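Long-range contacts in A1 protein (PDB 3RLK), which forms a minor capsid component of bacteriophage Qbeta, an extended coat protein made by stop-codon read-through and probably needed for infection: residues Phe63-Leu71 with Ile183-Arg191; Ser81-Arg89 with Ile147-Val155. All blocks are in the same frame, centred on the assembly; numbering follows the deposited sequence.

Contact 1: Phe63-Leu71 with Ile183-Arg191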
ATOM      1  N   PHE A  63      -9.702   2.354   8.884  1.00 13.95           N
ATOM      2  CA  PHE A  63     -10.017   1.153   8.094  1.00 14.95           C
ATOM      3  C   PHE A  63     -11.017   0.252   8.842  1.00 15.25           C
ATOM      4  O   PHE A  63     -11.110   0.268  10.085  1.00 16.50           O
ATOM      5  CB  PHE A  63      -8.744   0.321   7.854  1.00 13.16           C
ATOM      6  CG  PHE A  63      -7.616   1.109   7.243  1.00 14.30           C
ATOM      7  CD1 PHE A  63      -7.647   1.475   5.877  1.00 14.87           C
ATOM      8  CD2 PHE A  63      -6.495   1.448   7.979  1.00 12.42           C
ATOM      9  CE1 PHE A  63      -6.548   2.147   5.268  1.00 10.67           C
ATOM     10  CE2 PHE A  63      -5.424   2.122   7.408  1.00 12.21           C
ATOM     11  CZ  PHE A  63      -5.413   2.496   6.083  1.00  9.83           C
ATOM     12  N   ASP A  64     -11.803  -0.508   8.064  1.00 15.19           N
ATOM     13  CA  ASP A  64     -12.825  -1.377   8.636  1.00 17.00           C
ATOM     14  C   ASP A  64     -12.228  -2.776   8.792  1.00 16.08           C
ATOM     15  O   ASP A  64     -12.802  -3.763   8.317  1.00 16.42           O
ATOM     16  CB  ASP A  64     -14.019  -1.428   7.691  1.00 18.25           C
ATOM     17  CG  ASP A  64     -14.777  -0.106   7.628  1.00 25.28           C
ATOM     18  OD1 ASP A  64     -14.833   0.614   8.662  1.00 36.30           O
ATOM     19  OD2 ASP A  64     -15.381   0.173   6.565  1.00 33.51           O
ATOM     20  N   VAL A  65     -11.038  -2.834   9.366  1.00 15.47           N
ATOM     21  CA  VAL A  65     -10.479  -4.116   9.878  1.00 14.84           C
ATOM     22  C   VAL A  65      -9.875  -3.802  11.218  1.00 15.87           C
ATOM     23  O   VAL A  65      -9.458  -2.611  11.405  1.00 15.04           O
ATOM     24  CB  VAL A  65      -9.341  -4.715   8.986  1.00 16.19           C
ATOM     25  CG1 VAL A  65      -9.885  -5.275   7.765  1.00 15.94           C
ATOM     26  CG2 VAL A  65      -8.195  -3.686   8.680  1.00 13.79           C
ATOM     27  N   ALA A  66      -9.798  -4.808  12.126  1.00 14.16           N
ATOM     28  CA  ALA A  66      -8.995  -4.692  13.375  1.00 14.78           C
ATOM     29  C   ALA A  66      -7.542  -4.961  13.010  1.00 14.37           C
ATOM     30  O   ALA A  66      -7.251  -5.754  12.104  1.00 12.83           O
ATOM     31  CB  ALA A  66      -9.427  -5.675  14.496  1.00 12.93           C
ATOM     32  N   LEU A  67      -6.612  -4.325  13.727  1.00 13.50           N
ATOM     33  CA  LEU A  67      -5.218  -4.708  13.504  1.00 11.72           C
ATOM     34  C   LEU A  67      -5.065  -6.206  13.600  1.00 12.88           C
ATOM     35  O   LEU A  67      -4.380  -6.792  12.730  1.00 14.50           O
ATOM     36  CB  LEU A  67      -4.296  -4.069  14.534  1.00 11.81           C
ATOM     37  CG  LEU A  67      -2.820  -4.429  14.436  1.00 15.36           C
ATOM     38  CD1 LEU A  67      -2.205  -3.943  13.120  1.00 11.17           C
ATOM     39  CD2 LEU A  67      -2.197  -3.670  15.614  1.00 17.85           C
ATOM     40  N   LYS A  68      -5.655  -6.833  14.613  1.00 13.46           N
ATOM     41  CA  LYS A  68      -5.376  -8.288  14.767  1.00 15.77           C
ATOM     42  C   LYS A  68      -5.852  -9.070  13.528  1.00 16.54           C
ATOM     43  O   LYS A  68      -5.335 -10.173  13.285  1.00 14.92           O
ATOM     44  CB  LYS A  68      -5.955  -8.892  16.042  1.00 18.09           C
ATOM     45  CG  LYS A  68      -7.498  -9.039  16.122  1.00 23.35           C
ATOM     46  CD  LYS A  68      -7.946  -9.994  17.200  1.00 31.58           C
ATOM     47  CE  LYS A  68      -9.243 -10.676  16.772  1.00 34.89           C
ATOM     48  NZ  LYS A  68     -10.423  -9.757  16.904  1.00 39.96           N
ATOM     49  N   ASP A  69      -6.785  -8.523  12.734  1.00 14.61           N
ATOM     50  CA  ASP A  69      -7.241  -9.281  11.538  1.00 14.72           C
ATOM     51  C   ASP A  69      -6.131  -9.561  10.525  1.00 14.85           C
ATOM     52  O   ASP A  69      -6.195 -10.555   9.764  1.00 15.61           O
ATOM     53  CB  ASP A  69      -8.349  -8.530  10.769  1.00 14.85           C
ATOM     54  CG  ASP A  69      -9.612  -8.391  11.587  1.00 17.38           C
ATOM     55  OD1 ASP A  69      -9.777  -9.284  12.465  1.00 16.00           O
ATOM     56  OD2 ASP A  69     -10.368  -7.397  11.432  1.00 14.93           O
ATOM     57  N   LEU A  70      -5.133  -8.675  10.520  1.00 12.79           N
ATOM     58  CA  LEU A  70      -4.053  -8.735   9.538  1.00 11.51           C
ATOM     59  C   LEU A  70      -2.815  -9.427  10.040  1.00 11.43           C
ATOM     60  O   LEU A  70      -1.841  -9.535   9.263  1.00 10.54           O
ATOM     61  CB  LEU A  70      -3.679  -7.316   9.101  1.00 11.78           C
ATOM     62  CG  LEU A  70      -4.852  -6.393   8.769  1.00 15.58           C
ATOM     63  CD1 LEU A  70      -4.379  -4.975   8.480  1.00 13.68           C
ATOM     64  CD2 LEU A  70      -5.714  -6.870   7.561  1.00 10.69           C
ATOM     65  N   LEU A  71      -2.827  -9.810  11.336  1.00 10.68           N
ATOM     66  CA  LEU A  71      -1.677 -10.384  12.014  1.00 11.64           C
ATOM     67  C   LEU A  71      -1.858 -11.904  12.244  1.00 12.37           C
ATOM     68  O   LEU A  71      -2.968 -12.420  12.192  1.00 14.32           O
ATOM     69  CB  LEU A  71      -1.405  -9.745  13.347  1.00 11.51           C
ATOM     70  CG  LEU A  71      -1.071  -8.225  13.226  1.00  9.17           C
ATOM     71  CD1 LEU A  71      -0.773  -7.728  14.641  1.00 15.89           C
ATOM     72  CD2 LEU A  71       0.049  -7.816  12.245  1.00 10.42           C
ATOM     73  N   ILE A 183      -5.010  -2.930  -1.803  1.00  9.44           N
ATOM     74  CA  ILE A 183      -4.575  -2.574  -0.435  1.00  9.80           C
ATOM     75  C   ILE A 183      -5.763  -2.632   0.480  1.00  9.63           C
ATOM     76  O   ILE A 183      -6.838  -2.093   0.150  1.00 12.67           O
ATOM     77  CB  ILE A 183      -3.896  -1.151  -0.421  1.00  8.33           C
ATOM     78  CG1 ILE A 183      -2.712  -1.164  -1.414  1.00 10.55           C
ATOM     79  CG2 ILE A 183      -3.619  -0.648   1.073  1.00  9.01           C
ATOM     80  CD1 ILE A 183      -2.148   0.217  -1.820  1.00 11.16           C
ATOM     81  N   GLN A 184      -5.571  -3.218   1.650  1.00  7.87           N
ATOM     82  CA  GLN A 184      -6.653  -3.356   2.660  1.00  9.57           C
ATOM     83  C   GLN A 184      -6.405  -2.397   3.784  1.00 12.25           C
ATOM     84  O   GLN A 184      -7.361  -1.927   4.420  1.00 12.46           O
ATOM     85  CB  GLN A 184      -6.604  -4.749   3.254  1.00 10.99           C
ATOM     86  CG  GLN A 184      -6.634  -5.940   2.254  1.00 11.54           C
ATOM     87  CD  GLN A 184      -7.909  -5.915   1.446  1.00 11.78           C
ATOM     88  OE1 GLN A 184      -7.883  -5.645   0.242  1.00 20.34           O
ATOM     89  NE2 GLN A 184      -9.032  -6.022   2.132  1.00  8.69           N
ATOM     90  N   ALA A 185      -5.132  -2.163   4.116  1.00 11.85           N
ATOM     91  CA  ALA A 185      -4.800  -1.258   5.235  1.00 12.67           C
ATOM     92  C   ALA A 185      -3.317  -0.918   5.275  1.00 11.50           C
ATOM     93  O   ALA A 185      -2.494  -1.595   4.638  1.00 11.03           O
ATOM     94  CB  ALA A 185      -5.246  -1.845   6.584  1.00 13.88           C
ATOM     95  N   VAL A 186      -2.971   0.157   6.003  1.00  9.03           N
ATOM     96  CA  VAL A 186      -1.559   0.484   6.265  1.00  9.52           C
ATOM     97  C   VAL A 186      -1.492   0.385   7.772  1.00  7.97           C
ATOM     98  O   VAL A 186      -2.353   0.983   8.523  1.00  9.67           O
ATOM     99  CB  VAL A 186      -1.148   1.963   5.827  1.00 10.68           C
ATOM    100  CG1 VAL A 186       0.256   2.311   6.404  1.00 12.28           C
ATOM    101  CG2 VAL A 186      -1.097   2.122   4.321  1.00 10.10           C
ATOM    102  N   ILE A 187      -0.502  -0.372   8.267  1.00  9.72           N
ATOM    103  CA  ILE A 187      -0.386  -0.576   9.718  1.00  8.67           C
ATOM    104  C   ILE A 187       1.014  -0.252  10.210  1.00  9.56           C
ATOM    105  O   ILE A 187       1.960  -0.180   9.401  1.00 11.24           O
ATOM    106  CB  ILE A 187      -0.756  -2.075  10.167  1.00  9.21           C
ATOM    107  CG1 ILE A 187       0.262  -3.033   9.527  1.00 11.47           C
ATOM    108  CG2 ILE A 187      -2.144  -2.458   9.616  1.00  8.82           C
ATOM    109  CD1 ILE A 187       0.104  -4.529  10.008  1.00  8.53           C
ATOM    110  N   VAL A 188       1.119  -0.127  11.535  1.00  8.08           N
ATOM    111  CA  VAL A 188       2.401  -0.282  12.221  1.00 10.11           C
ATOM    112  C   VAL A 188       2.479  -1.727  12.814  1.00 11.31           C
ATOM    113  O   VAL A 188       1.686  -2.101  13.677  1.00 12.08           O
ATOM    114  CB  VAL A 188       2.645   0.830  13.272  1.00  8.05           C
ATOM    115  CG1 VAL A 188       3.927   0.506  14.067  1.00  9.43           C
ATOM    116  CG2 VAL A 188       2.856   2.254  12.598  1.00  9.21           C
ATOM    117  N   VAL A 189       3.360  -2.582  12.271  1.00 11.79           N
ATOM    118  CA  VAL A 189       3.386  -3.972  12.780  1.00 12.90           C
ATOM    119  C   VAL A 189       3.967  -4.013  14.210  1.00 12.71           C
ATOM    120  O   VAL A 189       5.086  -3.540  14.443  1.00 12.73           O
ATOM    121  CB  VAL A 189       4.084  -4.941  11.812  1.00 13.59           C
ATOM    122  CG1 VAL A 189       5.530  -4.528  11.568  1.00 15.89           C
ATOM    123  CG2 VAL A 189       3.979  -6.403  12.290  1.00 13.37           C
ATOM    124  N   PRO A 190       3.224  -4.581  15.170  1.00 14.00           N
ATOM    125  CA  PRO A 190       3.779  -4.706  16.569  1.00 15.03           C
ATOM    126  C   PRO A 190       5.023  -5.563  16.669  1.00 16.15           C
ATOM    127  O   PRO A 190       5.150  -6.594  15.998  1.00 16.65           O
ATOM    128  CB  PRO A 190       2.678  -5.413  17.354  1.00 15.08           C
ATOM    129  CG  PRO A 190       1.426  -5.228  16.481  1.00 15.59           C
ATOM    130  CD  PRO A 190       1.927  -5.258  15.044  1.00 13.04           C
ATOM    131  N   ARG A 191       5.934  -5.131  17.537  1.00 14.75           N
ATOM    132  CA  ARG A 191       7.044  -6.009  17.947  1.00 17.20           C
ATOM    133  C   ARG A 191       6.588  -7.247  18.660  1.00 18.71           C
ATOM    134  O   ARG A 191       5.556  -7.237  19.306  1.00 17.40           O
ATOM    135  CB  ARG A 191       7.991  -5.263  18.860  1.00 16.82           C
ATOM    136  CG  ARG A 191       8.824  -4.295  18.049  1.00 13.98           C
ATOM    137  CD  ARG A 191       9.520  -3.227  18.937  1.00 11.11           C
ATOM    138  NE  ARG A 191       8.581  -2.305  19.579  1.00 13.00           N
ATOM    139  CZ  ARG A 191       8.549  -0.991  19.287  1.00 11.20           C
ATOM    140  NH1 ARG A 191       9.406  -0.501  18.417  1.00  9.73           N
ATOM    141  NH2 ARG A 191       7.702  -0.198  19.894  1.00 14.78           N
TER

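Contact 2: Ser81-Arg89 with Ile147-Val155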
ATOM      1  N   SER A  81      13.489  -5.263   3.392  1.00 16.24           N
ATOM      2  CA  SER A  81      14.201  -5.562   4.654  1.00 17.06           C
ATOM      3  C   SER A  81      13.952  -4.607   5.823  1.00 16.20           C
ATOM      4  O   SER A  81      14.704  -4.592   6.799  1.00 17.81           O
ATOM      5  CB  SER A  81      15.687  -5.651   4.372  1.00 18.25           C
ATOM      6  OG  SER A  81      15.943  -6.838   3.643  1.00 22.88           O
ATOM      7  N   ARG A  82      12.891  -3.819   5.765  1.00 15.17           N
ATOM      8  CA  ARG A  82      12.655  -2.857   6.859  1.00 14.81           C
ATOM      9  C   ARG A  82      12.267  -3.501   8.192  1.00 15.33           C
ATOM     10  O   ARG A  82      12.301  -2.849   9.270  1.00 15.21           O
ATOM     11  CB  ARG A  82      11.610  -1.838   6.411  1.00 14.41           C
ATOM     12  CG  ARG A  82      12.103  -0.963   5.257  1.00 12.33           C
ATOM     13  CD  ARG A  82      11.111   0.204   4.954  1.00 11.26           C
ATOM     14  NE  ARG A  82       9.780  -0.321   4.532  1.00 13.67           N
ATOM     15  CZ  ARG A  82       8.690  -0.444   5.301  1.00 11.60           C
ATOM     16  NH1 ARG A  82       8.649  -0.027   6.592  1.00  9.48           N
ATOM     17  NH2 ARG A  82       7.583  -1.013   4.740  1.00 12.46           N
ATOM     18  N   LEU A  83      11.826  -4.768   8.103  1.00 15.00           N
ATOM     19  CA  LEU A  83      11.362  -5.512   9.277  1.00 15.54           C
ATOM     20  C   LEU A  83      12.361  -6.543   9.724  1.00 16.97           C
ATOM     21  O   LEU A  83      12.089  -7.314  10.634  1.00 17.80           O
ATOM     22  CB  LEU A  83      10.027  -6.210   8.974  1.00 17.26           C
ATOM     23  CG  LEU A  83       8.938  -5.253   8.481  1.00 13.53           C
ATOM     24  CD1 LEU A  83       7.753  -6.037   8.090  1.00 22.54           C
ATOM     25  CD2 LEU A  83       8.575  -4.269   9.617  1.00 17.03           C
ATOM     26  N   SER A  84      13.523  -6.582   9.080  1.00 18.22           N
ATOM     27  CA  SER A  84      14.462  -7.659   9.389  1.00 17.50           C
ATOM     28  C   SER A  84      15.296  -7.472  10.656  1.00 17.39           C
ATOM     29  O   SER A  84      15.992  -8.379  11.049  1.00 16.85           O
ATOM     30  CB  SER A  84      15.402  -7.897   8.188  1.00 17.95           C
ATOM     31  OG  SER A  84      16.167  -6.726   7.890  1.00 22.48           O
ATOM     32  N   TYR A  85      15.226  -6.298  11.275  1.00 17.75           N
ATOM     33  CA  TYR A  85      16.181  -5.913  12.301  1.00 15.87           C
ATOM     34  C   TYR A  85      15.775  -6.398  13.709  1.00 16.21           C
ATOM     35  O   TYR A  85      16.544  -6.324  14.657  1.00 16.26           O
ATOM     36  CB  TYR A  85      16.393  -4.363  12.239  1.00 16.55           C
ATOM     37  CG  TYR A  85      15.202  -3.544  12.751  1.00 14.53           C
ATOM     38  CD1 TYR A  85      14.082  -3.262  11.911  1.00 16.64           C
ATOM     39  CD2 TYR A  85      15.174  -3.100  14.045  1.00 13.53           C
ATOM     40  CE1 TYR A  85      13.002  -2.548  12.408  1.00 11.03           C
ATOM     41  CE2 TYR A  85      14.085  -2.297  14.552  1.00 15.23           C
ATOM     42  CZ  TYR A  85      13.024  -2.047  13.718  1.00 13.53           C
ATOM     43  OH  TYR A  85      11.949  -1.318  14.218  1.00 14.06           O
ATOM     44  N   THR A  86      14.542  -6.868  13.847  1.00 15.83           N
ATOM     45  CA  THR A  86      14.000  -7.313  15.145  1.00 17.32           C
ATOM     46  C   THR A  86      12.818  -8.234  14.914  1.00 16.97           C
ATOM     47  O   THR A  86      12.405  -8.439  13.744  1.00 17.52           O
ATOM     48  CB  THR A  86      13.639  -6.081  16.039  1.00 17.04           C
ATOM     49  OG1 THR A  86      13.509  -6.458  17.409  1.00 20.74           O
ATOM     50  CG2 THR A  86      12.383  -5.299  15.558  1.00 16.09           C
ATOM     51  N   THR A  87      12.318  -8.820  16.003  1.00 17.26           N
ATOM     52  CA  THR A  87      11.239  -9.752  15.984  1.00 17.18           C
ATOM     53  C   THR A  87       9.869  -9.053  15.948  1.00 16.22           C
ATOM     54  O   THR A  87       9.556  -8.324  16.855  1.00 17.27           O
ATOM     55  CB  THR A  87      11.296 -10.642  17.187  1.00 18.08           C
ATOM     56  OG1 THR A  87      12.520 -11.404  17.110  1.00 23.51           O
ATOM     57  CG2 THR A  87      10.116 -11.591  17.131  1.00 22.84           C
ATOM     58  N   PHE A  88       9.096  -9.289  14.893  1.00 15.12           N
ATOM     59  CA  PHE A  88       7.710  -8.771  14.785  1.00 14.81           C
ATOM     60  C   PHE A  88       6.611  -9.834  14.827  1.00 15.22           C
ATOM     61  O   PHE A  88       6.837 -11.008  14.515  1.00 15.66           O
ATOM     62  CB  PHE A  88       7.533  -7.929  13.503  1.00 15.96           C
ATOM     63  CG  PHE A  88       8.364  -6.662  13.499  1.00 15.99           C
ATOM     64  CD1 PHE A  88       7.905  -5.517  14.158  1.00 19.32           C
ATOM     65  CD2 PHE A  88       9.603  -6.611  12.837  1.00 15.94           C
ATOM     66  CE1 PHE A  88       8.715  -4.331  14.205  1.00 17.26           C
ATOM     67  CE2 PHE A  88      10.375  -5.437  12.850  1.00 13.59           C
ATOM     68  CZ  PHE A  88       9.934  -4.288  13.507  1.00 16.95           C
ATOM     69  N   ARG A  89       5.427  -9.400  15.220  1.00 15.59           N
ATOM     70  CA  ARG A  89       4.252 -10.226  15.013  1.00 16.30           C
ATOM     71  C   ARG A  89       4.208 -10.536  13.469  1.00 15.83           C
ATOM     72  O   ARG A  89       4.619  -9.705  12.628  1.00 15.17           O
ATOM     73  CB  ARG A  89       2.975  -9.537  15.582  1.00 17.85           C
ATOM     74  CG  ARG A  89       1.708 -10.430  15.570  1.00 23.95           C
ATOM     75  CD  ARG A  89       1.642 -11.602  16.597  1.00 27.15           C
ATOM     76  NE  ARG A  89       2.264 -12.852  16.176  1.00 29.54           N
ATOM     77  CZ  ARG A  89       1.895 -14.060  16.656  1.00 36.08           C
ATOM     78  NH1 ARG A  89       2.488 -15.202  16.264  1.00 27.26           N
ATOM     79  NH2 ARG A  89       0.879 -14.150  17.526  1.00 37.79           N
ATOM     80  N   ILE A 147       5.574   5.973   5.790  1.00 11.94           N
ATOM     81  CA  ILE A 147       5.401   4.521   6.064  1.00 11.13           C
ATOM     82  C   ILE A 147       6.784   3.817   6.238  1.00  9.98           C
ATOM     83  O   ILE A 147       6.942   2.958   7.092  1.00 10.40           O
ATOM     84  CB  ILE A 147       4.584   3.865   4.893  1.00 12.01           C
ATOM     85  CG1 ILE A 147       3.182   4.515   4.864  1.00  7.43           C
ATOM     86  CG2 ILE A 147       4.609   2.306   4.995  1.00 11.07           C
ATOM     87  CD1 ILE A 147       2.359   4.156   3.598  1.00  7.07           C
ATOM     88  N   ALA A 148       7.740   4.116   5.376  1.00 12.31           N
ATOM     89  CA  ALA A 148       9.011   3.453   5.343  1.00 12.71           C
ATOM     90  C   ALA A 148      10.177   4.151   6.100  1.00 13.97           C
ATOM     91  O   ALA A 148      11.345   3.772   5.939  1.00 12.72           O
ATOM     92  CB  ALA A 148       9.408   3.129   3.859  1.00 14.28           C
ATOM     93  N   ALA A 149       9.867   5.134   6.929  1.00 12.84           N
ATOM     94  CA  ALA A 149      10.896   5.902   7.680  1.00 14.85           C
ATOM     95  C   ALA A 149      11.577   5.029   8.711  1.00 15.00           C
ATOM     96  O   ALA A 149      11.048   4.058   9.198  1.00 14.95           O
ATOM     97  CB  ALA A 149      10.289   7.096   8.389  1.00 13.78           C
ATOM     98  N   TYR A 150      12.789   5.415   9.032  1.00 16.61           N
ATOM     99  CA  TYR A 150      13.580   4.711  10.031  1.00 17.89           C
ATOM    100  C   TYR A 150      12.735   4.528  11.279  1.00 16.53           C
ATOM    101  O   TYR A 150      12.160   5.491  11.801  1.00 17.25           O
ATOM    102  CB  TYR A 150      14.838   5.515  10.305  1.00 18.90           C
ATOM    103  CG  TYR A 150      15.824   4.860  11.226  1.00 24.38           C
ATOM    104  CD1 TYR A 150      16.523   3.714  10.837  1.00 25.22           C
ATOM    105  CD2 TYR A 150      16.096   5.423  12.490  1.00 26.50           C
ATOM    106  CE1 TYR A 150      17.457   3.130  11.697  1.00 29.87           C
ATOM    107  CE2 TYR A 150      16.999   4.866  13.329  1.00 29.36           C
ATOM    108  CZ  TYR A 150      17.695   3.726  12.948  1.00 30.88           C
ATOM    109  OH  TYR A 150      18.618   3.231  13.852  1.00 30.53           O
ATOM    110  N   HIS A 151      12.596   3.264  11.693  1.00 14.83           N
ATOM    111  CA  HIS A 151      11.784   2.894  12.890  1.00 15.86           C
ATOM    112  C   HIS A 151      10.271   3.095  12.840  1.00 13.44           C
ATOM    113  O   HIS A 151       9.605   2.911  13.883  1.00 12.35           O
ATOM    114  CB  HIS A 151      12.325   3.502  14.202  1.00 17.69           C
ATOM    115  CG  HIS A 151      13.553   2.788  14.729  1.00 23.00           C
ATOM    116  ND1 HIS A 151      14.562   3.437  15.408  1.00 22.67           N
ATOM    117  CD2 HIS A 151      13.953   1.486  14.616  1.00 25.47           C
ATOM    118  CE1 HIS A 151      15.510   2.566  15.728  1.00 26.19           C
ATOM    119  NE2 HIS A 151      15.178   1.381  15.243  1.00 27.16           N
ATOM    120  N   ALA A 152       9.718   3.483  11.692  1.00 12.25           N
ATOM    121  CA  ALA A 152       8.240   3.631  11.609  1.00 12.74           C
ATOM    122  C   ALA A 152       7.539   2.257  11.660  1.00 11.88           C
ATOM    123  O   ALA A 152       6.377   2.143  12.130  1.00 12.21           O
ATOM    124  CB  ALA A 152       7.792   4.331  10.306  1.00 12.50           C
ATOM    125  N   ASP A 153       8.272   1.251  11.202  1.00 10.50           N
ATOM    126  CA  ASP A 153       7.775  -0.126  11.103  1.00  9.55           C
ATOM    127  C   ASP A 153       6.399  -0.204  10.371  1.00 11.41           C
ATOM    128  O   ASP A 153       5.485  -0.985  10.751  1.00 10.85           O
ATOM    129  CB  ASP A 153       7.603  -0.730  12.483  1.00 11.45           C
ATOM    130  CG  ASP A 153       8.910  -0.861  13.226  1.00 12.12           C
ATOM    131  OD1 ASP A 153       9.975  -0.832  12.563  1.00 13.44           O
ATOM    132  OD2 ASP A 153       8.785  -0.996  14.459  1.00 14.90           O
ATOM    133  N   GLY A 154       6.262   0.625   9.345  1.00 11.06           N
ATOM    134  CA  GLY A 154       5.010   0.700   8.570  1.00 11.21           C
ATOM    135  C   GLY A 154       4.929  -0.427   7.576  1.00 11.16           C
ATOM    136  O   GLY A 154       5.938  -0.776   6.933  1.00 12.62           O
ATOM    137  N   VAL A 155       3.734  -1.021   7.444  1.00 11.97           N
ATOM    138  CA  VAL A 155       3.470  -2.028   6.431  1.00 11.37           C
ATOM    139  C   VAL A 155       2.161  -1.706   5.665  1.00 11.81           C
ATOM    140  O   VAL A 155       1.109  -1.343   6.257  1.00 10.86           O
ATOM    141  CB  VAL A 155       3.327  -3.401   7.153  1.00 13.50           C
ATOM    142  CG1 VAL A 155       3.090  -4.548   6.191  1.00 13.51           C
ATOM    143  CG2 VAL A 155       4.549  -3.660   7.963  1.00 14.98           C
TER
HETATM  144  O   HOH W   1      10.166   1.299   8.469  1.00 15.98           O
HETATM  145  O   HOH W   2      11.313  -0.538  10.375  1.00 22.56           O

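Contact 1: Phe63-Leu71 with Ile183-Arg191
The ring of Phe63 lies flat over the backbone at Ala185, whose CA stands almost above the ring centre, 3.8 Å from the centroid and 9° off the normal, a CH-pi contact. Ala185 CB lies over the same face, 3.8 Å from Phe63 CD2. Gln184 O and Val186 N approach the same ring obliquely, Val186 N coming to 3.4 Å from Phe63 CZ. A methyl side chain lets a broad aromatic ring settle close to the strand. The Ala185 methyl also meets Leu70 CD1 at 3.8 Å, with Val65 CG2 a little farther off.

Next along the strand, Ile187 gathers three leucines of the loop. The first bond of Leu67 runs alongside the strand, but with CG anti to the backbone N (chi1 178°) the end turns in and CD1 arrives 3.8 Å from Ile187 CB, the two side chains crossing at about a right angle. Leu70 runs past Ile187 in the opposite direction, CD1 against CG2 at 3.6 Å, and Leu71 does likewise, CD2 against CD1. The Pro190 ring then comes up against the end of Leu71, its CD 3.7 Å from Leu71 CD1. No hydrogen bond crosses the interface; leucine and isoleucine suit it because their branches reach several neighbours at once. Behind them, Ala66 N donates to Asp69 OD2 at 2.7 Å, meeting the oxygen from above the carboxylate plane and tying together the start of the bend.

Segment 63-71 links strands 62-63 and 71-72 and lies across one face of strand 183-188, an outermost strand of a three-stranded antiparallel sheet. Gln184 and Ala185 form a classic beta bulge opposite Val157 of strand 154-159. Val186 points away from the loop to Leu135 of strand 129-135, and Tyr28 of strand 28-29 packs against Phe63, Leu67 and Ile187.

Contact 2: Ser81-Arg89 with Ile147-Val155
Arg82, in the type I beta turn from Ser81 to Ser84, grips Gly154 end-on: NH1 and NH2 both donate to Gly154 O at 2.8 Å, and this oxygen lies in the guanidinium plane. The two bonds differ at the carbonyl, NH1 using a lone pair in its plane while NH2 is tilted 22° from it. Glycine suits position 154 because Ile147 O occupies the room a CB would need. A long side chain bent at its third torsion (chi3 -62°) brings the guanidinium there, and Ala148 covers one of its faces, CB lying 3.5 Å from Arg82 NE.

Asp153 meets the residues that follow the turn. Tyr85 OH donates to Asp153 OD1 at 2.6 Å on its syn lone pair, and the hydroxyl also passes the imidazole edge of His151. Phe88 turns its ring edge to the same carboxylate, CE1 lying 3.3 Å from Asp153 OD2 with the planes 78° apart, an approach the slightly positive ring hydrogens probably favour. Leu83 adds an apolar touch, its CD1 4.0 Å from Val155 CG2.

Farther out, Asp80 forms a salt bridge with Arg82 NE, which probably limits rotation of the guanidinium, while Asp78 accepts from Leu83 N. One water takes a bond from Arg82 NH1 and gives one to Ala149 O, tying the arginine to the loop after helix 144-147. A second donates to both Arg82 O and Asp153 OD1. The turn itself is closed at Ser81 O, which receives Ser84 N and, from the same face of its plane, Ser84 OG at 2.8 Å.

How the contacts relate
Both contacts are partly buried and converge on one antiparallel sheet, where strands 154-159 and 183-188 are neighbours: Ile187 N of contact 1 probably bonds to Val155 O of contact 2. Contact 1 is the more enclosed, with no exposed residue among those that touch, and it relies on apolar packing across a strand face. Contact 2 includes exposed Tyr85 and His151 and is held by a guanidinium, a carboxylate and bridging waters. Along the chain, contact 2 is nested within the loop closed by contact 1. Beyond the sheet they meet again, Pro190 O probably accepting from Arg89 N and Val189 packing on Leu83 and Phe88.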